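Local structure of UspA1 (Moraxella catarrhalis, 3NTN) at residues Y30-T35 with S39-G44. The protein is a trimeric autotransporter adhesin of the outer membrane that binds fibronectin and the receptor CEACAM1 and so probably attaches the bacterium to host cells. Residues are numbered along the deposited sequence; the frame is centred on the assembly and turned at random.
Sequences YNNEAT and STIAGG
The carbonyl oxygen of Gly44 is gripped twice by the 30-35 segment, once by backbone and once by side chain. Tyr30 N donates to Gly44 O at 3.0 Å, in the carbonyl plane. The second donor, Asn32 ND2, comes from above that plane, 64° out of it, yet is just as close, 2.9 Å from Gly44 O. Asn32 reaches this site because its CG stands beside its own backbone N (chi1 -64°). The amide is used at both ends: ND2 also donates to Gly28 O, and OD1 accepts from Asn47 N. Three backbone groups thus fix the rotation of one buried amide.

Next to it the contact turns apolar. Ile41 sends out two branches: CG2 packs 3.8 Å from Asn32 CG, while CD1 extends to the backbone of the facing strand, 3.5 Å from Glu33 O, and meets Ala34 CB at 3.8 Å. At the far end Ser39 OG approaches Ala34 CB to 3.3 Å, although its hydrogen bond goes to Gly36 O.

The two segments run nearly antiparallel, 166° apart, but strands 33-34 and 40-42 belong to different parallel sheets and meet through side chains; backbone bonding across the contact is confined to the Tyr30-Gly44 end. This is the architecture of the YadA-like head, a beta roll repeated along the chain and assembled as a trimer; Ala42 packs on Phe55 of the second subunit. The chemistry implies a division of labour: Asn32 engages backbone groups beside the corner at Gly43, and apolar groups fill the space between the sheets.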
loop_
_atom_site.group_PDB
_atom_site.type_symbol
_atom_site.label_atom_id
_atom_site.label_comp_id
_atom_site.label_asym_id
_atom_site.label_seq_id
_atom_site.Cartn_x
_atom_site.Cartn_y
_atom_site.Cartn_z
ATOM N N TYR B 30 5.354 3.429 -33.674
ATOM C CA TYR B 30 4.472 3.834 -34.745
ATOM C C TYR B 30 3.395 4.779 -34.233
ATOM O O TYR B 30 2.743 4.488 -33.229
ATOM C CB TYR B 30 3.824 2.598 -35.353
ATOM C CG TYR B 30 2.776 2.914 -36.396
ATOM C CD1 TYR B 30 3.126 3.530 -37.613
ATOM C CD2 TYR B 30 1.443 2.571 -36.190
ATOM C CE1 TYR B 30 2.163 3.794 -38.565
ATOM C CE2 TYR B 30 0.488 2.797 -37.144
ATOM C CZ TYR B 30 0.839 3.424 -38.328
ATOM O OH TYR B 30 -0.142 3.687 -39.279
ATOM N N ASN B 31 3.209 5.896 -34.917
ATOM C CA ASN B 31 2.178 6.836 -34.532
ATOM C C ASN B 31 2.317 7.409 -33.096
ATOM O O ASN B 31 1.328 7.558 -32.340
ATOM C CB ASN B 31 0.795 6.201 -34.737
ATOM C CG ASN B 31 -0.269 7.223 -35.014
ATOM O OD1 ASN B 31 0.010 8.294 -35.558
ATOM N ND2 ASN B 31 -1.508 6.894 -34.670
ATOM N N ASN B 32 3.548 7.732 -32.734
ATOM C CA ASN B 32 3.814 8.384 -31.478
ATOM C C ASN B 32 3.980 9.916 -31.633
ATOM O O ASN B 32 4.719 10.386 -32.462
ATOM C CB ASN B 32 5.014 7.709 -30.809
ATOM C CG ASN B 32 4.742 6.220 -30.445
ATOM O OD1 ASN B 32 3.696 5.894 -29.883
ATOM N ND2 ASN B 32 5.698 5.332 -30.748
ATOM N N GLU B 33 3.282 10.688 -30.818
ATOM C CA GLU B 33 3.330 12.138 -30.877
ATOM C C GLU B 33 3.804 12.738 -29.550
ATOM O O GLU B 33 3.048 12.719 -28.546
ATOM C CB GLU B 33 1.914 12.625 -31.111
ATOM C CG GLU B 33 1.796 13.752 -32.071
ATOM C CD GLU B 33 0.334 14.166 -32.268
ATOM O OE1 GLU B 33 0.056 15.398 -32.234
ATOM O OE2 GLU B 33 -0.534 13.262 -32.448
ATOM N N ALA B 34 5.005 13.303 -29.527
ATOM C CA ALA B 34 5.490 13.980 -28.303
ATOM C C ALA B 34 5.465 15.491 -28.441
ATOM O O ALA B 34 6.265 16.085 -29.137
ATOM C CB ALA B 34 6.896 13.468 -27.850
ATOM N N THR B 35 4.536 16.114 -27.755
ATOM C CA THR B 35 4.237 17.507 -28.008
ATOM C C THR B 35 4.740 18.477 -26.943
ATOM O O THR B 35 4.941 19.666 -27.227
ATOM C CB THR B 35 2.746 17.624 -28.257
ATOM O OG1 THR B 35 2.543 17.593 -29.677
ATOM C CG2 THR B 35 2.172 18.867 -27.626
ATOM N N SER B 39 9.309 16.382 -23.496
ATOM C CA SER B 39 8.497 15.153 -23.416
ATOM C C SER B 39 9.261 13.947 -24.035
ATOM O O SER B 39 10.253 14.099 -24.777
ATOM C CB SER B 39 7.109 15.331 -24.022
ATOM O OG SER B 39 7.224 15.688 -25.380
ATOM N N THR B 40 8.830 12.753 -23.680
ATOM C CA THR B 40 9.556 11.568 -24.119
ATOM C C THR B 40 8.603 10.412 -24.397
ATOM O O THR B 40 7.772 10.055 -23.569
ATOM C CB THR B 40 10.584 11.100 -23.042
ATOM O OG1 THR B 40 11.546 12.111 -22.806
ATOM C CG2 THR B 40 11.307 9.853 -23.475
ATOM N N ILE B 41 8.747 9.812 -25.563
ATOM C CA ILE B 41 8.095 8.519 -25.783
ATOM C C ILE B 41 9.178 7.516 -26.111
ATOM O O ILE B 41 9.970 7.723 -27.013
ATOM C CB ILE B 41 7.004 8.587 -26.833
ATOM C CG1 ILE B 41 5.921 9.578 -26.388
ATOM C CG2 ILE B 41 6.418 7.197 -27.122
ATOM C CD1 ILE B 41 5.080 10.108 -27.506
ATOM N N ALA B 42 9.258 6.475 -25.298
ATOM C CA ALA B 42 10.280 5.495 -25.434
ATOM C C ALA B 42 9.982 4.604 -26.669
ATOM O O ALA B 42 10.912 4.123 -27.305
ATOM C CB ALA B 42 10.373 4.658 -24.198
ATOM N N GLY B 43 8.699 4.419 -27.010
ATOM C CA GLY B 43 8.325 3.476 -28.066
ATOM C C GLY B 43 6.914 2.950 -27.925
ATOM O O GLY B 43 6.125 3.412 -27.092
ATOM N N GLY B 44 6.587 1.955 -28.730
ATOM C CA GLY B 44 5.251 1.407 -28.769
ATOM C C GLY B 44 4.486 2.139 -29.841
ATOM O O GLY B 44 5.058 2.551 -30.843
#